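Local coordinates for uncharacterized protein (Legionella pneumophila subsp. pneumophila, PDB 4WRP) that is of unknown function but is classed among effector proteins, the piece here being its helical C-terminal domain of the DUF5617 family, at residues H26-H29 with R30-E34; K80-A84 with G85-T89; T89-A92 with L93-L97. One frame throughout, in Å; residues are numbered along the deposited sequence.

Contact 1 of 3, residues H26-H29 with R30-E34; sequences HQLH and RNDVE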
ATOM      1  N   HIS A  26       0.257  -2.300  20.355  1.00 42.95           N
ATOM      2  CA  HIS A  26       1.549  -2.645  19.794  1.00 41.65           C
ATOM      3  C   HIS A  26       2.669  -2.493  20.799  1.00 44.36           C
ATOM      4  O   HIS A  26       3.744  -3.056  20.587  1.00 45.09           O
ATOM      5  CB  HIS A  26       1.880  -1.794  18.587  1.00 38.90           C
ATOM      6  CG  HIS A  26       1.041  -2.091  17.396  1.00 38.78           C
ATOM      7  ND1 HIS A  26       1.126  -3.281  16.697  1.00 38.47           N
ATOM      8  CD2 HIS A  26       0.103  -1.348  16.771  1.00 38.18           C
ATOM      9  CE1 HIS A  26       0.275  -3.248  15.690  1.00 37.78           C
ATOM     10  NE2 HIS A  26      -0.354  -2.083  15.713  1.00 37.64           N
ATOM     11  N   GLN A  27       2.453  -1.682  21.832  1.00 46.77           N
ATOM     12  CA  GLN A  27       3.493  -1.418  22.838  1.00 49.96           C
ATOM     13  C   GLN A  27       4.819  -1.045  22.154  1.00 47.64           C
ATOM     14  O   GLN A  27       5.864  -1.612  22.454  1.00 47.18           O
ATOM     15  CB  GLN A  27       3.695  -2.640  23.757  1.00 53.52           C
ATOM     16  CG  GLN A  27       2.456  -3.117  24.511  1.00 56.82           C
ATOM     17  CD  GLN A  27       2.166  -2.322  25.773  1.00 66.32           C
ATOM     18  OE1 GLN A  27       1.007  -2.025  26.085  1.00 71.05           O
ATOM     19  NE2 GLN A  27       3.219  -1.996  26.527  1.00 69.69           N
ATOM     20  N   LEU A  28       4.755  -0.117  21.199  1.00 47.04           N
ATOM     21  CA  LEU A  28       5.945   0.386  20.531  1.00 46.97           C
ATOM     22  C   LEU A  28       6.248   1.783  21.025  1.00 48.68           C
ATOM     23  O   LEU A  28       5.366   2.578  21.273  1.00 49.44           O
ATOM     24  CB  LEU A  28       5.784   0.426  19.014  1.00 44.23           C
ATOM     25  CG  LEU A  28       5.852  -0.933  18.318  1.00 44.85           C
ATOM     26  CD1 LEU A  28       5.397  -0.766  16.873  1.00 42.20           C
ATOM     27  CD2 LEU A  28       7.231  -1.565  18.426  1.00 43.30           C
ATOM     28  N   HIS A  29       7.522   2.072  21.122  1.00 49.38           N
ATOM     29  CA  HIS A  29       7.973   3.322  21.628  1.00 52.67           C
ATOM     30  C   HIS A  29       8.918   3.855  20.594  1.00 49.68           C
ATOM     31  O   HIS A  29       9.577   3.093  19.926  1.00 49.84           O
ATOM     32  CB  HIS A  29       8.684   3.035  22.945  1.00 57.47           C
ATOM     33  CG  HIS A  29       9.061   4.249  23.723  1.00 62.66           C
ATOM     34  ND1 HIS A  29      10.149   5.029  23.397  1.00 62.32           N
ATOM     35  CD2 HIS A  29       8.537   4.783  24.855  1.00 67.02           C
ATOM     36  CE1 HIS A  29      10.261   6.011  24.273  1.00 66.89           C
ATOM     37  NE2 HIS A  29       9.293   5.886  25.165  1.00 67.35           N
ATOM     38  N   ARG A  30       8.985   5.167  20.468  1.00 53.42           N
ATOM     39  CA  ARG A  30       9.913   5.831  19.559  1.00 54.22           C
ATOM     40  C   ARG A  30      11.369   5.378  19.632  1.00 51.77           C
ATOM     41  O   ARG A  30      12.087   5.450  18.641  1.00 47.90           O
ATOM     42  CB  ARG A  30       9.869   7.338  19.813  1.00 64.66           C
ATOM     43  CG  ARG A  30       8.984   8.078  18.828  1.00 70.29           C
ATOM     44  CD  ARG A  30       8.836   9.559  19.159  1.00 77.41           C
ATOM     45  NE  ARG A  30       9.832  10.037  20.123  1.00 81.23           N
ATOM     46  CZ  ARG A  30      10.280  11.290  20.186  1.00 87.33           C
ATOM     47  NH1 ARG A  30      11.180  11.622  21.103  1.00 86.99           N
ATOM     48  NH2 ARG A  30       9.838  12.218  19.338  1.00 93.04           N
ATOM     49  N   ASN A  31      11.812   4.960  20.814  1.00 53.43           N
ATOM     50  CA  ASN A  31      13.190   4.529  21.051  1.00 54.21           C
ATOM     51  C   ASN A  31      13.359   3.046  21.029  1.00 49.49           C
ATOM     52  O   ASN A  31      14.429   2.560  21.328  1.00 48.35           O
ATOM     53  CB  ASN A  31      13.722   5.091  22.375  1.00 58.26           C
ATOM     54  CG  ASN A  31      13.972   6.572  22.285  1.00 63.97           C
ATOM     55  OD1 ASN A  31      14.489   7.059  21.272  1.00 67.53           O
ATOM     56  ND2 ASN A  31      13.575   7.309  23.312  1.00 66.89           N
ATOM     57  N   ASP A  32      12.314   2.322  20.644  1.00 48.08           N
ATOM     58  CA  ASP A  32      12.458   0.904  20.347  1.00 46.07           C
ATOM     59  C   ASP A  32      13.472   0.690  19.235  1.00 42.33           C
ATOM     60  O   ASP A  32      13.658   1.544  18.373  1.00 41.67           O
ATOM     61  CB  ASP A  32      11.109   0.306  19.937  1.00 48.85           C
ATOM     62  CG  ASP A  32      10.300  -0.161  21.116  1.00 51.59           C
ATOM     63  OD1 ASP A  32      10.889  -0.685  22.074  1.00 61.05           O
ATOM     64  OD2 ASP A  32       9.075  -0.021  21.080  1.00 53.29           O
ATOM     65  N   VAL A  33      14.134  -0.456  19.227  1.00 41.80           N
ATOM     66  CA  VAL A  33      15.021  -0.725  18.115  1.00 41.74           C
ATOM     67  C   VAL A  33      14.195  -0.784  16.831  1.00 39.49           C
ATOM     68  O   VAL A  33      12.999  -1.078  16.849  1.00 38.72           O
ATOM     69  CB  VAL A  33      15.821  -2.016  18.280  1.00 43.58           C
ATOM     70  CG1 VAL A  33      16.764  -1.905  19.488  1.00 47.66           C
ATOM     71  CG2 VAL A  33      14.895  -3.205  18.378  1.00 41.10           C
ATOM     72  N   GLU A  34      14.843  -0.463  15.726  1.00 38.92           N
ATOM     73  CA  GLU A  34      14.161  -0.363  14.467  1.00 39.27           C
ATOM     74  C   GLU A  34      13.594  -1.704  14.051  1.00 34.98           C
ATOM     75  O   GLU A  34      12.492  -1.753  13.527  1.00 31.54           O
ATOM     76  CB  GLU A  34      15.094   0.211  13.389  1.00 41.84           C
ATOM     77  CG  GLU A  34      15.387   1.688  13.578  1.00 44.49           C
ATOM     78  CD  GLU A  34      14.123   2.537  13.558  1.00 48.11           C
ATOM     79  OE1 GLU A  34      13.259   2.324  12.684  1.00 43.21           O
ATOM     80  OE2 GLU A  34      13.958   3.385  14.460  1.00 51.95           O
TER
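His29 and Asp32 face each other as the first and last residues of a type I beta turn, and three hydrogen bonds, each with a backbone N-H as donor, hold it together. The turn lies in the loop between helix 6-21 and helix 34-49, with Val33 next in line as the N-cap of the latter. One bond defines the turn: Asp32 N gives its hydrogen to His29 O at 2.9 Å.

The other two use side chains as acceptors. Asp32 OD2 reaches back over the turn to take the backbone N-H of His29, with 2.6 Å between Asp32 OD2 and His29 N; the donor comes from above the carboxylate plane, 42° out of it. Asp32 CG stands anti to its own carbonyl carbon, which turns the carboxylate back toward the backbone N-H of His29. The His29 ring supplies the third acceptor. Its ND1 receives Asn31 N at 3.1 Å, in the ring plane and nearly straight at 169°. With CG anti to the backbone N (chi1 -172°), the imidazole folds forward beside Asn31, and the two side chains lie side by side, pointing the same way.

Beyond the hydrogen bonds, contact is slight: Leu28 crosses Asp32 at about a right angle, its CD2 lying 3.6 Å from Asp32 OD2, while the leucine also packs on Lys36 and Ala40 of helix 34-49.

Aspartate suits the fourth position because its short arm spans the turn, and histidine suits the first because a ring nitrogen can accept. Since ND1 accepts here, any proton on a neutral His29 would lie on NE2, and protonation of ND1 would probably cost this bond.

Contact 2 of 3, residues K80-A84 with G85-T89; sequences KEIDA and GNYTT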
ATOM      1  N   LYS A  80       7.498  -8.742   0.844  1.00 25.47           N
ATOM      2  CA  LYS A  80       8.658  -9.444   0.333  1.00 28.70           C
ATOM      3  C   LYS A  80       9.945  -8.603   0.399  1.00 28.77           C
ATOM      4  O   LYS A  80      10.995  -9.125   0.694  1.00 28.30           O
ATOM      5  CB  LYS A  80       8.391  -9.868  -1.073  1.00 33.60           C
ATOM      6  CG  LYS A  80       9.272 -11.009  -1.522  1.00 43.19           C
ATOM      7  CD  LYS A  80       8.689 -11.670  -2.768  1.00 54.16           C
ATOM      8  CE  LYS A  80       9.759 -11.927  -3.832  1.00 66.98           C
ATOM      9  NZ  LYS A  80       9.207 -11.774  -5.217  1.00 77.14           N
ATOM     10  N   GLU A  81       9.858  -7.301   0.131  1.00 25.68           N
ATOM     11  CA  GLU A  81      10.998  -6.428   0.263  1.00 26.53           C
ATOM     12  C   GLU A  81      11.516  -6.366   1.694  1.00 25.47           C
ATOM     13  O   GLU A  81      12.743  -6.235   1.914  1.00 25.13           O
ATOM     14  CB  GLU A  81      10.664  -4.986  -0.240  1.00 27.65           C
ATOM     15  CG  GLU A  81      10.465  -4.861  -1.750  1.00 29.23           C
ATOM     16  CD  GLU A  81       9.856  -3.466  -2.123  1.00 33.70           C
ATOM     17  OE1 GLU A  81       9.729  -2.534  -1.254  1.00 28.23           O
ATOM     18  OE2 GLU A  81       9.445  -3.334  -3.296  1.00 34.73           O
ATOM     19  N   ILE A  82      10.602  -6.422   2.660  1.00 24.53           N
ATOM     20  CA  ILE A  82      10.963  -6.492   4.065  1.00 25.13           C
ATOM     21  C   ILE A  82      11.720  -7.786   4.335  1.00 25.96           C
ATOM     22  O   ILE A  82      12.808  -7.769   4.961  1.00 27.11           O
ATOM     23  CB  ILE A  82       9.734  -6.400   5.003  1.00 25.13           C
ATOM     24  CG1 ILE A  82       9.095  -5.012   4.906  1.00 23.49           C
ATOM     25  CG2 ILE A  82      10.175  -6.581   6.463  1.00 26.02           C
ATOM     26  CD1 ILE A  82       7.716  -4.939   5.512  1.00 22.35           C
ATOM     27  N   ASP A  83      11.209  -8.876   3.783  1.00 26.15           N
ATOM     28  CA  ASP A  83      11.783 -10.191   4.031  1.00 27.32           C
ATOM     29  C   ASP A  83      13.155 -10.257   3.446  1.00 28.24           C
ATOM     30  O   ASP A  83      14.037 -10.879   4.016  1.00 27.74           O
ATOM     31  CB  ASP A  83      10.846 -11.285   3.487  1.00 28.14           C
ATOM     32  CG  ASP A  83       9.574 -11.416   4.361  1.00 31.02           C
ATOM     33  OD1 ASP A  83       9.633 -10.952   5.522  1.00 32.73           O
ATOM     34  OD2 ASP A  83       8.515 -11.906   3.910  1.00 33.09           O
ATOM     35  N   ALA A  84      13.350  -9.553   2.324  1.00 28.12           N
ATOM     36  CA  ALA A  84      14.621  -9.542   1.643  1.00 29.34           C
ATOM     37  C   ALA A  84      15.596  -8.622   2.313  1.00 29.36           C
ATOM     38  O   ALA A  84      16.728  -8.578   1.929  1.00 33.65           O
ATOM     39  CB  ALA A  84      14.427  -9.142   0.205  1.00 30.65           C
ATOM     40  N   GLY A  85      15.201  -7.924   3.361  1.00 29.35           N
ATOM     41  CA  GLY A  85      16.151  -7.117   4.124  1.00 29.70           C
ATOM     42  C   GLY A  85      16.366  -5.738   3.544  1.00 30.18           C
ATOM     43  O   GLY A  85      17.356  -5.132   3.839  1.00 32.17           O
ATOM     44  N   ASN A  86      15.460  -5.226   2.735  1.00 30.22           N
ATOM     45  CA  ASN A  86      15.651  -3.891   2.132  1.00 32.74           C
ATOM     46  C   ASN A  86      15.526  -2.690   3.082  1.00 33.32           C
ATOM     47  O   ASN A  86      16.050  -1.614   2.765  1.00 34.65           O
ATOM     48  CB  ASN A  86      14.708  -3.672   0.967  1.00 33.47           C
ATOM     49  CG  ASN A  86      15.134  -4.422  -0.249  1.00 37.38           C
ATOM     50  OD1 ASN A  86      16.137  -4.104  -0.876  1.00 46.79           O
ATOM     51  ND2 ASN A  86      14.343  -5.350  -0.643  1.00 38.39           N
ATOM     52  N   TYR A  87      14.869  -2.876   4.224  1.00 30.79           N
ATOM     53  CA  TYR A  87      14.617  -1.785   5.163  1.00 30.43           C
ATOM     54  C   TYR A  87      15.379  -1.993   6.445  1.00 33.78           C
ATOM     55  O   TYR A  87      15.275  -3.054   7.085  1.00 34.43           O
ATOM     56  CB  TYR A  87      13.118  -1.627   5.435  1.00 29.35           C
ATOM     57  CG  TYR A  87      12.366  -1.449   4.161  1.00 28.57           C
ATOM     58  CD1 TYR A  87      12.346  -0.202   3.516  1.00 29.32           C
ATOM     59  CD2 TYR A  87      11.784  -2.531   3.519  1.00 28.10           C
ATOM     60  CE1 TYR A  87      11.728  -0.040   2.313  1.00 28.36           C
ATOM     61  CE2 TYR A  87      11.166  -2.371   2.303  1.00 28.33           C
ATOM     62  CZ  TYR A  87      11.149  -1.105   1.714  1.00 28.88           C
ATOM     63  OH  TYR A  87      10.578  -0.923   0.503  1.00 29.40           O
ATOM     64  N   THR A  88      16.166  -0.986   6.800  1.00 35.11           N
ATOM     65  CA  THR A  88      16.867  -0.920   8.086  1.00 37.96           C
ATOM     66  C   THR A  88      16.227   0.069   9.057  1.00 34.60           C
ATOM     67  O   THR A  88      16.422  -0.050  10.257  1.00 37.13           O
ATOM     68  CB  THR A  88      18.351  -0.548   7.903  1.00 41.15           C
ATOM     69  OG1 THR A  88      18.437   0.769   7.389  1.00 45.12           O
ATOM     70  CG2 THR A  88      19.036  -1.479   6.893  1.00 43.80           C
ATOM     71  N   THR A  89      15.418   1.001   8.565  1.00 33.12           N
ATOM     72  CA  THR A  89      14.581   1.835   9.440  1.00 32.30           C
ATOM     73  C   THR A  89      13.115   1.745   9.097  1.00 31.23           C
ATOM     74  O   THR A  89      12.717   1.542   7.923  1.00 28.56           O
ATOM     75  CB  THR A  89      14.993   3.326   9.388  1.00 34.22           C
ATOM     76  OG1 THR A  89      14.668   3.874   8.090  1.00 33.92           O
ATOM     77  CG2 THR A  89      16.508   3.461   9.654  1.00 36.88           C
TER
HETATM   78  O   HOH W   1      13.799  -5.257   5.594  1.00 26.04           O
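Glu81 and Tyr87 meet where helix 68-83 ends in a Schellman motif, with Gly85 at positive phi as the residue that turns the chain out of the helix. There a side chain would be jammed against the carbonyl oxygen of Ala84, so glycine suits the place. Gly85 N bonds to Ile82 O at 2.9 Å, and Asn86 N bonds to Glu81 O at 3.0 Å.

Asn86 doubles the grip on that carbonyl: its ND2 also reaches Glu81 O, at 3.1 Å, in the carbonyl plane and on a lone pair, whereas the backbone N-H arrives nearly along the C=O axis. Asparagine suits the place by bringing this second N-H, and its amide lies beside Glu81 CB.

Tyr87 lies back along the helix, its ring 34° from the carboxylate plane. Ile82 crosses it at about a right angle, CG1 lying 3.9 Å from Tyr87 CD2, and Asn86 CB rests over one face toward the rim. Glu81, a long acid extended beyond CG, can carry its carboxylate to the phenol, while OE2 turns to Arg96. A water bridges Ile82 O and Tyr87 N. At the ring's edge, Tyr87 OH donates to Glu81 OE1 across only 2.5 Å.

Contact 3 of 3, residues T89-A92 with L93-L97; sequences TSRA and LVDRL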
ATOM      1  N   THR A  89      15.418   1.001   8.565  1.00 33.12           N
ATOM      2  CA  THR A  89      14.581   1.835   9.440  1.00 32.30           C
ATOM      3  C   THR A  89      13.115   1.745   9.097  1.00 31.23           C
ATOM      4  O   THR A  89      12.717   1.542   7.923  1.00 28.56           O
ATOM      5  CB  THR A  89      14.993   3.326   9.388  1.00 34.22           C
ATOM      6  OG1 THR A  89      14.668   3.874   8.090  1.00 33.92           O
ATOM      7  CG2 THR A  89      16.508   3.461   9.654  1.00 36.88           C
ATOM      8  N   SER A  90      12.289   1.926  10.121  1.00 30.61           N
ATOM      9  CA  SER A  90      10.863   1.949   9.931  1.00 31.53           C
ATOM     10  C   SER A  90      10.434   3.199   9.156  1.00 31.06           C
ATOM     11  O   SER A  90       9.449   3.180   8.420  1.00 28.02           O
ATOM     12  CB  SER A  90      10.154   1.900  11.278  1.00 33.05           C
ATOM     13  OG  SER A  90      10.481   3.055  12.027  1.00 37.65           O
ATOM     14  N   ARG A  91      11.194   4.273   9.296  1.00 30.45           N
ATOM     15  CA  ARG A  91      10.963   5.484   8.506  1.00 33.39           C
ATOM     16  C   ARG A  91      11.022   5.253   6.997  1.00 30.78           C
ATOM     17  O   ARG A  91      10.167   5.740   6.254  1.00 29.44           O
ATOM     18  CB  ARG A  91      11.957   6.583   8.933  1.00 39.26           C
ATOM     19  CG  ARG A  91      12.028   7.760   8.011  1.00 47.14           C
ATOM     20  CD  ARG A  91      13.052   8.815   8.500  1.00 58.80           C
ATOM     21  NE  ARG A  91      12.987   9.024   9.956  1.00 63.27           N
ATOM     22  CZ  ARG A  91      13.752   8.422  10.875  1.00 67.63           C
ATOM     23  NH1 ARG A  91      13.550   8.708  12.166  1.00 69.79           N
ATOM     24  NH2 ARG A  91      14.707   7.549  10.528  1.00 68.99           N
ATOM     25  N   ALA A  92      12.013   4.513   6.531  1.00 30.02           N
ATOM     26  CA  ALA A  92      12.091   4.191   5.104  1.00 28.96           C
ATOM     27  C   ALA A  92      10.951   3.318   4.672  1.00 26.48           C
ATOM     28  O   ALA A  92      10.420   3.485   3.588  1.00 25.07           O
ATOM     29  CB  ALA A  92      13.391   3.480   4.778  1.00 29.58           C
ATOM     30  N   LEU A  93      10.616   2.327   5.490  1.00 26.61           N
ATOM     31  CA  LEU A  93       9.470   1.447   5.189  1.00 23.49           C
ATOM     32  C   LEU A  93       8.171   2.234   5.069  1.00 22.51           C
ATOM     33  O   LEU A  93       7.373   2.016   4.144  1.00 19.23           O
ATOM     34  CB  LEU A  93       9.367   0.348   6.236  1.00 23.67           C
ATOM     35  CG  LEU A  93       8.212  -0.634   6.133  1.00 23.47           C
ATOM     36  CD1 LEU A  93       8.129  -1.223   4.695  1.00 24.21           C
ATOM     37  CD2 LEU A  93       8.374  -1.737   7.179  1.00 24.81           C
ATOM     38  N   VAL A  94       7.901   3.153   6.013  1.00 24.00           N
ATOM     39  CA  VAL A  94       6.694   3.910   5.854  1.00 26.81           C
ATOM     40  C   VAL A  94       6.717   4.933   4.714  1.00 27.55           C
ATOM     41  O   VAL A  94       5.662   5.247   4.149  1.00 27.59           O
ATOM     42  CB  VAL A  94       6.146   4.550   7.133  1.00 29.67           C
ATOM     43  CG1 VAL A  94       6.032   3.523   8.255  1.00 28.84           C
ATOM     44  CG2 VAL A  94       6.956   5.729   7.516  1.00 32.95           C
ATOM     45  N   ASP A  95       7.886   5.432   4.320  1.00 29.11           N
ATOM     46  CA  ASP A  95       7.953   6.218   3.065  1.00 27.44           C
ATOM     47  C   ASP A  95       7.586   5.368   1.859  1.00 25.88           C
ATOM     48  O   ASP A  95       6.920   5.854   0.958  1.00 25.87           O
ATOM     49  CB  ASP A  95       9.333   6.840   2.836  1.00 29.82           C
ATOM     50  CG  ASP A  95       9.595   8.075   3.769  1.00 35.26           C
ATOM     51  OD1 ASP A  95       8.623   8.730   4.186  1.00 36.58           O
ATOM     52  OD2 ASP A  95      10.765   8.386   4.058  1.00 37.36           O
ATOM     53  N   ARG A  96       8.045   4.131   1.826  1.00 23.56           N
ATOM     54  CA  ARG A  96       7.676   3.231   0.734  1.00 23.49           C
ATOM     55  C   ARG A  96       6.164   3.081   0.688  1.00 23.33           C
ATOM     56  O   ARG A  96       5.562   3.189  -0.379  1.00 23.63           O
ATOM     57  CB  ARG A  96       8.368   1.864   0.892  1.00 23.01           C
ATOM     58  CG  ARG A  96       7.937   0.807  -0.128  1.00 24.70           C
ATOM     59  CD  ARG A  96       8.636   0.941  -1.508  1.00 27.35           C
ATOM     60  NE  ARG A  96       8.388  -0.248  -2.337  1.00 30.11           N
ATOM     61  CZ  ARG A  96       7.411  -0.435  -3.237  1.00 30.48           C
ATOM     62  NH1 ARG A  96       6.537   0.508  -3.599  1.00 29.86           N
ATOM     63  NH2 ARG A  96       7.318  -1.625  -3.823  1.00 31.23           N
ATOM     64  N   LEU A  97       5.533   2.847   1.851  1.00 24.03           N
ATOM     65  CA  LEU A  97       4.090   2.657   1.905  1.00 23.18           C
ATOM     66  C   LEU A  97       3.368   3.914   1.498  1.00 24.41           C
ATOM     67  O   LEU A  97       2.378   3.887   0.734  1.00 25.95           O
ATOM     68  CB  LEU A  97       3.633   2.185   3.277  1.00 22.94           C
ATOM     69  CG  LEU A  97       4.122   0.804   3.655  1.00 22.06           C
ATOM     70  CD1 LEU A  97       4.030   0.608   5.155  1.00 23.00           C
ATOM     71  CD2 LEU A  97       3.314  -0.279   2.936  1.00 23.16           C
TER
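Leu93 stands at the end of the first turn of helix 90-98, its N bonded to Thr89 O, a weak bond at 3.3 Å to the carbonyl of the N-cap residue. Thr89 itself caps the helix: its OG1 accepts from Ala92 N at 3.1 Å, filling in for the backbone carbonyl that the first turn lacks, a role for which a short hydroxyl side chain is well fitted. Leu93 CG lies anti to the backbone N (chi1 178°), leading the branched end away from the first turn while CB stays 3.6 Å from Ser90 O.

Val94 follows with a regular bond from its N to Ser90 O at 2.9 Å. Both methyls lie against the carbonyls of the preceding turn, CG1 3.4 Å from Ser90 O and CG2 beside Arg91 O, so the beta-branched side chain packs close to the backbone.

Asp95 N bonds to Arg91 O. The Arg91 and Asp95 side chains run side by side in the same direction, yet they form no salt bridge: Arg91 NE stays 6.3 Å from Asp95 OD2, and any attraction would be long-range. Asp95 is exposed, and its OD2 lies 3.5 Å from Arg91 O, another acceptor, where no hydrogen bond forms.

Arg96 N continues the ladder to Ala92 O, and its chain, bent at chi2 (81°), heads away to a salt bridge with Glu81. Leu97 completes the segment with a bond from its N to Leu93 O. Leu93 packs between Ile41 of helix 34-49 and Ile78 and Ile82 of helix 68-83, while Leu97 meets Ile78 and also Trp13 and Phe17 of helix 6-21.

Overall arrangement
The three contacts mark helix boundaries in one helical domain: contact 1 leads into helix 34-49, contact 2 ends helix 68-83, and contact 3 starts helix 90-98. Contacts 2 and 3 share Thr89, and their centres lie about 10 Å apart. Between them Glu81 OE2 forms a salt bridge to Arg96 NH2 at 2.8 Å, and Ile82 CD1 packs on Leu93 CD2 at 3.7 Å. Contact 1, its centre about 14 Å from that of contact 3 and about 18 Å from that of contact 2, joins them through Glu34, whose OE1 probably accepts a hydrogen bond from Ser90 N at 2.8 Å. The function of the domain is unknown.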